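Local coordinates for protein Pgp2 (Campylobacter jejuni subsp. jejuni, PDB 6XJ6) that trims peptidoglycan as an LD-carboxypeptidase of the YkuD family and, through a peptidoglycan-binding pocket on its accessory NTF2-like domain, directs helical cell shape, at residues A[178-183]-A[231-236]; A[236-241]-A[248-253]; A[252-257]-A[267-272]. All coordinates share one frame; numbering follows the deposited sequence.

Overall arrangement
All three contacts lie in the NTF2-like domain, away from the predicted catalytic H119 and C136, and all reach one curved antiparallel sheet. Contact 1 lays helix 170-188 on strand 232-240 through apolar side chains alone and is partly buried. Contact 2 joins that strand to strand 249-260 and is the most buried of the three, ladder bonds being supplemented by a water held at R251. Contact 3 carries the sheet on to strand 263-275 and is again partly buried, with a lysine laid over an aromatic ring and linked through water to a glutamate. I236 is shared by contacts 1 and 2, I252 and S253 by contacts 2 and 3.

Contact 1: residues A[178-183]-A[231-236]; sequences ADLFTW and IKFSDI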
loop_
_atom_site.group_PDB
_atom_site.type_symbol
_atom_site.label_atom_id
_atom_site.label_comp_id
_atom_site.label_asym_id
_atom_site.label_seq_id
_atom_site.Cartn_x
_atom_site.Cartn_y
_atom_site.Cartn_z
ATOM N N ALA A 178 -4.517 7.764 -15.399
ATOM C CA ALA A 178 -5.550 8.048 -16.385
ATOM C C ALA A 178 -6.802 7.223 -16.111
ATOM O O ALA A 178 -7.924 7.735 -16.214
ATOM C CB ALA A 178 -5.014 7.782 -17.787
ATOM N N ASP A 179 -6.633 5.946 -15.749
ATOM C CA ASP A 179 -7.782 5.117 -15.399
ATOM C C ASP A 179 -8.486 5.648 -14.157
ATOM O O ASP A 179 -9.722 5.674 -14.094
ATOM C CB ASP A 179 -7.336 3.677 -15.153
ATOM C CG ASP A 179 -6.976 2.939 -16.424
ATOM O OD1 ASP A 179 -7.355 3.396 -17.524
ATOM O OD2 ASP A 179 -6.320 1.876 -16.312
ATOM N N LEU A 180 -7.712 6.061 -13.150
ATOM C CA LEU A 180 -8.295 6.609 -11.928
ATOM C C LEU A 180 -9.234 7.770 -12.234
ATOM O O LEU A 180 -10.342 7.845 -11.693
ATOM C CB LEU A 180 -7.177 7.065 -10.995
ATOM C CG LEU A 180 -7.609 7.660 -9.653
ATOM C CD1 LEU A 180 -8.189 6.584 -8.753
ATOM C CD2 LEU A 180 -6.440 8.344 -8.985
ATOM N N PHE A 181 -8.794 8.709 -13.079
ATOM C CA PHE A 181 -9.630 9.870 -13.364
ATOM C C PHE A 181 -10.776 9.533 -14.312
ATOM O O PHE A 181 -11.809 10.213 -14.293
ATOM C CB PHE A 181 -8.765 11.036 -13.851
ATOM C CG PHE A 181 -8.073 11.733 -12.728
ATOM C CD1 PHE A 181 -8.720 12.727 -12.015
ATOM C CD2 PHE A 181 -6.813 11.344 -12.327
ATOM C CE1 PHE A 181 -8.109 13.345 -10.949
ATOM C CE2 PHE A 181 -6.195 11.958 -11.254
ATOM C CZ PHE A 181 -6.845 12.961 -10.566
ATOM N N THR A 182 -10.623 8.486 -15.128
ATOM C CA THR A 182 -11.728 8.012 -15.952
ATOM C C THR A 182 -12.791 7.355 -15.086
ATOM O O THR A 182 -13.995 7.565 -15.293
ATOM C CB THR A 182 -11.197 7.024 -16.993
ATOM O OG1 THR A 182 -10.197 7.668 -17.802
ATOM C CG2 THR A 182 -12.324 6.511 -17.893
ATOM N N TRP A 183 -12.356 6.566 -14.104
ATOM C CA TRP A 183 -13.267 5.986 -13.125
ATOM C C TRP A 183 -13.967 7.074 -12.318
ATOM O O TRP A 183 -15.182 7.006 -12.090
ATOM C CB TRP A 183 -12.442 5.051 -12.239
ATOM C CG TRP A 183 -13.051 4.538 -10.958
ATOM C CD1 TRP A 183 -13.948 3.517 -10.814
ATOM C CD2 TRP A 183 -12.734 4.981 -9.637
ATOM N NE1 TRP A 183 -14.227 3.319 -9.486
ATOM C CE2 TRP A 183 -13.490 4.204 -8.742
ATOM C CE3 TRP A 183 -11.884 5.965 -9.126
ATOM C CZ2 TRP A 183 -13.423 4.380 -7.360
ATOM C CZ3 TRP A 183 -11.824 6.147 -7.760
ATOM C CH2 TRP A 183 -12.590 5.358 -6.890
ATOM N N ILE A 231 -16.623 16.362 -7.181
ATOM C CA ILE A 231 -15.661 15.592 -6.405
ATOM C C ILE A 231 -14.253 15.955 -6.857
ATOM O O ILE A 231 -13.998 16.124 -8.053
ATOM C CB ILE A 231 -15.932 14.079 -6.560
ATOM C CG1 ILE A 231 -14.888 13.258 -5.807
ATOM C CG2 ILE A 231 -15.973 13.692 -8.035
ATOM C CD1 ILE A 231 -15.261 11.794 -5.670
ATOM N N LYS A 232 -13.341 16.085 -5.893
ATOM C CA LYS A 232 -11.940 16.380 -6.164
ATOM C C LYS A 232 -11.049 15.372 -5.455
ATOM O O LYS A 232 -11.295 15.020 -4.297
ATOM C CB LYS A 232 -11.577 17.789 -5.685
ATOM C CG LYS A 232 -11.913 18.884 -6.683
ATOM C CD LYS A 232 -11.692 20.265 -6.083
ATOM C CE LYS A 232 -12.958 20.804 -5.434
ATOM N NZ LYS A 232 -12.666 21.636 -4.234
ATOM N N PHE A 233 -10.015 14.909 -6.156
ATOM C CA PHE A 233 -8.997 14.043 -5.583
ATOM C C PHE A 233 -7.747 14.865 -5.302
ATOM O O PHE A 233 -7.372 15.737 -6.096
ATOM C CB PHE A 233 -8.619 12.903 -6.533
ATOM C CG PHE A 233 -9.700 11.883 -6.756
ATOM C CD1 PHE A 233 -10.899 11.926 -6.061
ATOM C CD2 PHE A 233 -9.502 10.860 -7.674
ATOM C CE1 PHE A 233 -11.877 10.962 -6.278
ATOM C CE2 PHE A 233 -10.475 9.903 -7.895
ATOM C CZ PHE A 233 -11.663 9.956 -7.203
ATOM N N SER A 234 -7.107 14.592 -4.169
ATOM C CA SER A 234 -5.853 15.253 -3.841
ATOM C C SER A 234 -4.970 14.288 -3.064
ATOM O O SER A 234 -5.403 13.211 -2.647
ATOM C CB SER A 234 -6.085 16.552 -3.062
ATOM O OG SER A 234 -6.664 16.303 -1.800
ATOM N N ASP A 235 -3.711 14.682 -2.892
ATOM C CA ASP A 235 -2.725 13.905 -2.140
ATOM C C ASP A 235 -2.623 12.473 -2.669
ATOM O O ASP A 235 -2.658 11.502 -1.916
ATOM C CB ASP A 235 -3.034 13.928 -0.639
ATOM C CG ASP A 235 -1.876 13.423 0.212
ATOM O OD1 ASP A 235 -0.711 13.524 -0.224
ATOM O OD2 ASP A 235 -2.136 12.920 1.326
ATOM N N ILE A 236 -2.486 12.339 -3.983
ATOM C CA ILE A 236 -2.478 11.018 -4.603
ATOM C C ILE A 236 -1.106 10.380 -4.448
ATOM O O ILE A 236 -0.083 10.961 -4.835
ATOM C CB ILE A 236 -2.880 11.100 -6.081
ATOM C CG1 ILE A 236 -4.294 11.671 -6.214
ATOM C CG2 ILE A 236 -2.828 9.707 -6.722
ATOM C CD1 ILE A 236 -4.634 12.085 -7.634
#
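Helix 178-183 runs roughly antiparallel to the short strand 232-234, their axes 10.8 Å apart at closest approach and 151° between their directions, so the space between the backbones is spanned wholly by side chains. F233 is the centrepiece from the strand. Its CG lies anti to the carbonyl carbon, which sends the ring toward the helix. L180 comes to meet it tip to tip: with CG anti to the backbone N, its branch point CG sits at the ring's edge, near the ring plane, 4.0 Å from F233 CE2. The W183 side chain runs at about a right angle to that of F233 and brings CZ3 3.9 Å from F233 CZ. F181 turns CE1 towards CD2 of F233, 4.3 Å away, and its ring touches both F233 and I236. The rings of F181 and F233 meet obliquely, planes at 48° and centroids 5.8 Å apart.

A helix laid against a strongly bent antiparallel sheet is the hallmark of the NTF2-like fold, and helix 170-188 has that place here. The chain turns a corner at D235, whose backbone has positive phi and psi; beyond it I236 again points toward the helix. I236 stretches out its CG1 branch (chi2 166°), so that CD1 meets the end of the F181 ring, 3.8 Å from CZ. The same methyl touches L180 more loosely, 4.4 Å from L180 CD2. No hydrogen bond crosses between the two segments. The one polar group of the W183 indole, NE1, bonds instead to the hydroxyl of Y199, while F254 of the neighbouring strand meets the F233 ring.

Contact 2: residues A[236-241]-A[248-253]; sequences INISPY and TMYRIS
I238 and I252 lie side by side and point the same way from a non-hydrogen-bonded pair, with I238 CG1 3.9 Å from I252 CG2. The I238 and Y250 side chains cross obliquely, CG2 of I238 3.7 Å from CD2 of Y250. Beyond them on helix 170-188, L177 meets I238 and L176 meets Y250. The Y250 hydroxyl is anchored by Q172 and the backbone N of K169.

These residues belong to a beta hairpin of strands 232-240 and 249-260 in the curved NTF2-like sheet. N237 and S253, then S239 and R251, form hydrogen-bonded pairs, each with two reciprocal N-H to O bonds; N237 N to S253 O is 2.9 Å and nearly straight at 170°. P240 faces Y250 as a non-hydrogen-bonded pair, so its missing N-H costs this ladder nothing; the last bond, Y241 N to M249 O, is more bent (140°), its donor standing above the carbonyl plane.

N237, S239, R251 and S253 occupy the face turned away from the isoleucines. There R251 NE donates to a water 2.8 Å away, which lies in the guanidinium plane at its edge. This water also bonds to S239 OG and, weakly, gives a proton to N237 O; S239 OG has a further partner in the Y23 hydroxyl. At the hairpin's other end, Y241 and M249 run alongside each other, their CB atoms 3.7 Å apart. M249 bends at chi3 (61°), bringing its methyl CE 3.8 Å from CD1 of Y241. M249 SD lies obliquely 5.5 Å from the Y241 ring centroid, a Met-aromatic contact.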
loop_
_atom_site.group_PDB
_atom_site.type_symbol
_atom_site.label_atom_id
_atom_site.label_comp_id
_atom_site.label_asym_id
_atom_site.label_seq_id
_atom_site.Cartn_x
_atom_site.Cartn_y
_atom_site.Cartn_z
ATOM N N ILE A 236 -2.486 12.339 -3.983
ATOM C CA ILE A 236 -2.478 11.018 -4.603
ATOM C C ILE A 236 -1.106 10.380 -4.448
ATOM O O ILE A 236 -0.083 10.961 -4.835
ATOM C CB ILE A 236 -2.880 11.100 -6.081
ATOM C CG1 ILE A 236 -4.294 11.671 -6.214
ATOM C CG2 ILE A 236 -2.828 9.707 -6.722
ATOM C CD1 ILE A 236 -4.634 12.085 -7.634
ATOM N N ASN A 237 -1.091 9.170 -3.882
ATOM C CA ASN A 237 0.104 8.347 -3.768
ATOM C C ASN A 237 -0.171 7.028 -4.465
ATOM O O ASN A 237 -1.159 6.357 -4.149
ATOM C CB ASN A 237 0.424 8.039 -2.309
ATOM C CG ASN A 237 0.792 9.264 -1.511
ATOM O OD1 ASN A 237 1.424 10.186 -2.029
ATOM N ND2 ASN A 237 0.430 9.271 -0.233
ATOM N N ILE A 238 0.690 6.671 -5.408
ATOM C CA ILE A 238 0.588 5.409 -6.127
ATOM C C ILE A 238 1.855 4.622 -5.850
ATOM O O ILE A 238 2.965 5.149 -6.002
ATOM C CB ILE A 238 0.363 5.633 -7.633
ATOM C CG1 ILE A 238 -1.001 6.297 -7.829
ATOM C CG2 ILE A 238 0.455 4.320 -8.402
ATOM C CD1 ILE A 238 -1.371 6.552 -9.258
ATOM N N SER A 239 1.687 3.370 -5.421
ATOM C CA SER A 239 2.820 2.576 -4.996
ATOM C C SER A 239 2.775 1.171 -5.576
ATOM O O SER A 239 1.703 0.560 -5.647
ATOM C CB SER A 239 2.799 2.456 -3.470
ATOM O OG SER A 239 2.734 3.732 -2.856
ATOM N N PRO A 240 3.925 0.609 -5.941
ATOM C CA PRO A 240 3.950 -0.785 -6.383
ATOM C C PRO A 240 3.655 -1.709 -5.213
ATOM O O PRO A 240 4.023 -1.425 -4.074
ATOM C CB PRO A 240 5.391 -0.963 -6.884
ATOM C CG PRO A 240 6.177 -0.012 -6.073
ATOM C CD PRO A 240 5.283 1.186 -5.877
ATOM N N TYR A 241 2.984 -2.817 -5.516
ATOM C CA TYR A 241 2.445 -3.711 -4.491
ATOM C C TYR A 241 3.016 -5.112 -4.677
ATOM O O TYR A 241 2.527 -5.875 -5.531
ATOM C CB TYR A 241 0.913 -3.743 -4.544
ATOM C CG TYR A 241 0.304 -4.335 -3.289
ATOM C CD1 TYR A 241 0.203 -5.709 -3.124
ATOM C CD2 TYR A 241 -0.129 -3.520 -2.246
ATOM C CE1 TYR A 241 -0.334 -6.250 -1.987
ATOM C CE2 TYR A 241 -0.658 -4.056 -1.101
ATOM C CZ TYR A 241 -0.755 -5.422 -0.967
ATOM O OH TYR A 241 -1.285 -5.990 0.173
ATOM N N THR A 248 0.639 -7.650 -11.604
ATOM C CA THR A 248 1.140 -6.283 -11.529
ATOM C C THR A 248 0.126 -5.511 -10.707
ATOM O O THR A 248 -0.966 -5.203 -11.183
ATOM C CB THR A 248 1.292 -5.687 -12.921
ATOM O OG1 THR A 248 2.117 -6.548 -13.710
ATOM C CG2 THR A 248 1.931 -4.301 -12.831
ATOM N N MET A 249 0.476 -5.236 -9.460
ATOM C CA MET A 249 -0.447 -4.651 -8.503
ATOM C C MET A 249 0.102 -3.331 -7.994
ATOM O O MET A 249 1.319 -3.122 -7.917
ATOM C CB MET A 249 -0.684 -5.591 -7.326
ATOM C CG MET A 249 -1.412 -6.838 -7.736
ATOM S SD MET A 249 -1.653 -7.991 -6.381
ATOM C CE MET A 249 -2.627 -7.005 -5.277
ATOM N N TYR A 250 -0.823 -2.429 -7.671
ATOM C CA TYR A 250 -0.477 -1.137 -7.107
ATOM C C TYR A 250 -1.488 -0.781 -6.035
ATOM O O TYR A 250 -2.636 -1.240 -6.055
ATOM C CB TYR A 250 -0.513 -0.027 -8.162
ATOM C CG TYR A 250 0.671 0.002 -9.098
ATOM C CD1 TYR A 250 0.753 -0.860 -10.175
ATOM C CD2 TYR A 250 1.698 0.911 -8.915
ATOM C CE1 TYR A 250 1.852 -0.814 -11.052
ATOM C CE2 TYR A 250 2.782 0.952 -9.766
ATOM C CZ TYR A 250 2.853 0.091 -10.828
ATOM O OH TYR A 250 3.938 0.157 -11.685
ATOM N N ARG A 251 -1.040 0.056 -5.100
ATOM C CA ARG A 251 -1.909 0.708 -4.134
ATOM C C ARG A 251 -2.045 2.166 -4.545
ATOM O O ARG A 251 -1.047 2.811 -4.870
ATOM C CB ARG A 251 -1.327 0.618 -2.727
ATOM C CG ARG A 251 -2.293 1.072 -1.678
ATOM C CD ARG A 251 -1.641 1.163 -0.327
ATOM N NE ARG A 251 -1.184 2.521 -0.125
ATOM C CZ ARG A 251 -1.192 3.168 1.031
ATOM N NH1 ARG A 251 -1.612 2.581 2.144
ATOM N NH2 ARG A 251 -0.760 4.417 1.068
ATOM N N ILE A 252 -3.274 2.670 -4.554
ATOM C CA ILE A 252 -3.560 4.063 -4.890
ATOM C C ILE A 252 -4.317 4.648 -3.713
ATOM O O ILE A 252 -5.427 4.203 -3.414
ATOM C CB ILE A 252 -4.406 4.184 -6.168
ATOM C CG1 ILE A 252 -3.747 3.442 -7.335
ATOM C CG2 ILE A 252 -4.618 5.668 -6.504
ATOM C CD1 ILE A 252 -4.579 3.405 -8.598
ATOM N N SER A 253 -3.736 5.644 -3.056
ATOM C CA SER A 253 -4.399 6.324 -1.957
ATOM C C SER A 253 -4.538 7.799 -2.290
ATOM O O SER A 253 -3.718 8.374 -3.012
ATOM C CB SER A 253 -3.651 6.133 -0.628
ATOM O OG SER A 253 -2.345 6.669 -0.669
HETATM O O HOH W 1 0.027 4.206 -2.078
HETATM O O HOH W 2 3.239 -5.783 -8.264
#

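Contact 3: residues A[252-257]-A[267-272]; sequences ISFYED and GDKILY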
loop_
_atom_site.group_PDB
_atom_site.type_symbol
_atom_site.label_atom_id
_atom_site.label_comp_id
_atom_site.label_asym_id
_atom_site.label_seq_id
_atom_site.Cartn_x
_atom_site.Cartn_y
_atom_site.Cartn_z
ATOM N N ILE A 252 -3.274 2.670 -4.554
ATOM C CA ILE A 252 -3.560 4.063 -4.890
ATOM C C ILE A 252 -4.317 4.648 -3.713
ATOM O O ILE A 252 -5.427 4.203 -3.414
ATOM C CB ILE A 252 -4.406 4.184 -6.168
ATOM C CG1 ILE A 252 -3.747 3.442 -7.335
ATOM C CG2 ILE A 252 -4.618 5.668 -6.504
ATOM C CD1 ILE A 252 -4.579 3.405 -8.598
ATOM N N SER A 253 -3.736 5.644 -3.056
ATOM C CA SER A 253 -4.399 6.324 -1.957
ATOM C C SER A 253 -4.538 7.799 -2.290
ATOM O O SER A 253 -3.718 8.374 -3.012
ATOM C CB SER A 253 -3.651 6.133 -0.628
ATOM O OG SER A 253 -2.345 6.669 -0.669
ATOM N N PHE A 254 -5.595 8.409 -1.775
ATOM C CA PHE A 254 -5.865 9.807 -2.070
ATOM C C PHE A 254 -6.949 10.294 -1.130
ATOM O O PHE A 254 -7.657 9.495 -0.508
ATOM C CB PHE A 254 -6.291 10.013 -3.531
ATOM C CG PHE A 254 -7.443 9.148 -3.968
ATOM C CD1 PHE A 254 -8.739 9.622 -3.928
ATOM C CD2 PHE A 254 -7.220 7.858 -4.430
ATOM C CE1 PHE A 254 -9.793 8.831 -4.337
ATOM C CE2 PHE A 254 -8.276 7.060 -4.834
ATOM C CZ PHE A 254 -9.556 7.548 -4.792
ATOM N N TYR A 255 -7.060 11.615 -1.026
ATOM C CA TYR A 255 -8.157 12.254 -0.318
ATOM C C TYR A 255 -9.275 12.548 -1.302
ATOM O O TYR A 255 -9.031 12.997 -2.428
ATOM C CB TYR A 255 -7.720 13.580 0.308
ATOM C CG TYR A 255 -6.826 13.473 1.518
ATOM C CD1 TYR A 255 -5.576 14.078 1.534
ATOM C CD2 TYR A 255 -7.237 12.790 2.654
ATOM C CE1 TYR A 255 -4.755 13.996 2.643
ATOM C CE2 TYR A 255 -6.421 12.704 3.768
ATOM C CZ TYR A 255 -5.184 13.306 3.756
ATOM O OH TYR A 255 -4.375 13.220 4.867
ATOM N N GLU A 256 -10.502 12.310 -0.864
ATOM C CA GLU A 256 -11.700 12.610 -1.628
ATOM C C GLU A 256 -12.324 13.841 -0.993
ATOM O O GLU A 256 -12.681 13.810 0.187
ATOM C CB GLU A 256 -12.659 11.425 -1.539
ATOM C CG GLU A 256 -13.821 11.473 -2.485
ATOM C CD GLU A 256 -14.471 10.114 -2.636
ATOM O OE1 GLU A 256 -15.349 9.781 -1.813
ATOM O OE2 GLU A 256 -14.081 9.369 -3.560
ATOM N N ASP A 257 -12.432 14.924 -1.762
ATOM C CA ASP A 257 -12.897 16.206 -1.252
ATOM C C ASP A 257 -14.197 16.587 -1.940
ATOM O O ASP A 257 -14.353 16.401 -3.151
ATOM C CB ASP A 257 -11.854 17.312 -1.487
ATOM C CG ASP A 257 -10.565 17.081 -0.714
ATOM O OD1 ASP A 257 -10.636 16.678 0.466
ATOM O OD2 ASP A 257 -9.478 17.304 -1.290
ATOM N N GLY A 267 -12.303 12.830 2.934
ATOM C CA GLY A 267 -12.276 11.446 3.357
ATOM C C GLY A 267 -11.139 10.709 2.686
ATOM O O GLY A 267 -10.756 11.014 1.561
ATOM N N ASP A 268 -10.600 9.728 3.406
ATOM C CA ASP A 268 -9.491 8.928 2.901
ATOM C C ASP A 268 -10.015 7.808 2.015
ATOM O O ASP A 268 -10.908 7.052 2.414
ATOM C CB ASP A 268 -8.703 8.309 4.058
ATOM C CG ASP A 268 -8.280 9.326 5.089
ATOM O OD1 ASP A 268 -8.614 9.144 6.278
ATOM O OD2 ASP A 268 -7.614 10.308 4.714
ATOM N N LYS A 269 -9.433 7.685 0.828
ATOM C CA LYS A 269 -9.735 6.605 -0.097
ATOM C C LYS A 269 -8.479 5.783 -0.347
ATOM O O LYS A 269 -7.371 6.323 -0.428
ATOM C CB LYS A 269 -10.192 7.167 -1.445
ATOM C CG LYS A 269 -11.513 7.915 -1.408
ATOM C CD LYS A 269 -12.705 6.986 -1.311
ATOM C CE LYS A 269 -12.881 6.122 -2.561
ATOM N NZ LYS A 269 -14.044 5.203 -2.414
ATOM N N ILE A 270 -8.659 4.472 -0.498
ATOM C CA ILE A 270 -7.578 3.583 -0.910
ATOM C C ILE A 270 -8.142 2.578 -1.901
ATOM O O ILE A 270 -9.206 1.996 -1.665
ATOM C CB ILE A 270 -6.920 2.827 0.261
ATOM C CG1 ILE A 270 -6.592 3.771 1.422
ATOM C CG2 ILE A 270 -5.667 2.122 -0.239
ATOM C CD1 ILE A 270 -6.042 3.065 2.655
ATOM N N LEU A 271 -7.438 2.390 -3.011
ATOM C CA LEU A 271 -7.717 1.325 -3.960
ATOM C C LEU A 271 -6.518 0.393 -4.010
ATOM O O LEU A 271 -5.372 0.849 -4.082
ATOM C CB LEU A 271 -7.966 1.883 -5.365
ATOM C CG LEU A 271 -9.080 2.917 -5.534
ATOM C CD1 LEU A 271 -9.122 3.415 -6.967
ATOM C CD2 LEU A 271 -10.425 2.342 -5.140
ATOM N N TYR A 272 -6.783 -0.903 -3.965
ATOM C CA TYR A 272 -5.795 -1.928 -4.271
ATOM C C TYR A 272 -6.177 -2.481 -5.633
ATOM O O TYR A 272 -7.304 -2.938 -5.818
ATOM C CB TYR A 272 -5.795 -3.019 -3.192
ATOM C CG TYR A 272 -5.343 -2.480 -1.850
ATOM C CD1 TYR A 272 -6.238 -1.841 -1.005
ATOM C CD2 TYR A 272 -4.013 -2.547 -1.460
ATOM C CE1 TYR A 272 -5.832 -1.305 0.195
ATOM C CE2 TYR A 272 -3.594 -2.016 -0.246
ATOM C CZ TYR A 272 -4.508 -1.394 0.572
ATOM O OH TYR A 272 -4.101 -0.849 1.763
HETATM O O HOH W 3 -16.344 7.064 -1.639
#
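The second beta hairpin of the NTF2-like sheet pairs strand 249-260 with strand 263-275. Three hydrogen-bonded pairs, I252 with L271, F254 with K269 and E256 with G267, supply six backbone bonds. The two at I252 are the straightest set; L271 N to I252 O is 2.7 Å at 174°. F254 N to K269 O is longer, 3.1 Å, with its donor above the carbonyl plane.

F254 holds its CG in the crowded position between backbone N and carbonyl carbon (chi1 53°), which swings the ring across to the neighbouring strand. K269 lies alongside it, and its CB stands over one ring face, 3.6 Å from the centroid, in a CH-pi contact. L271 comes to the ring's edge instead, CG 4.3 Å from F254 CE2. The lysine then bends at chi2 and chi3, and its CD passes 3.6 Å from E256 OE2. Its ammonium stops short of a direct salt bridge with that glutamate: a water 2.9 Å from E256 OE1 donates to it and accepts from K269 NZ. The same NZ forms a salt bridge with E286 and bonds to O of Q287, the C-terminal residue. One lysine thus offers its alkyl chain to an aromatic face and its charge to the chain's end, where E286, the C-terminus and, through water, E256 would probably favour its protonated form.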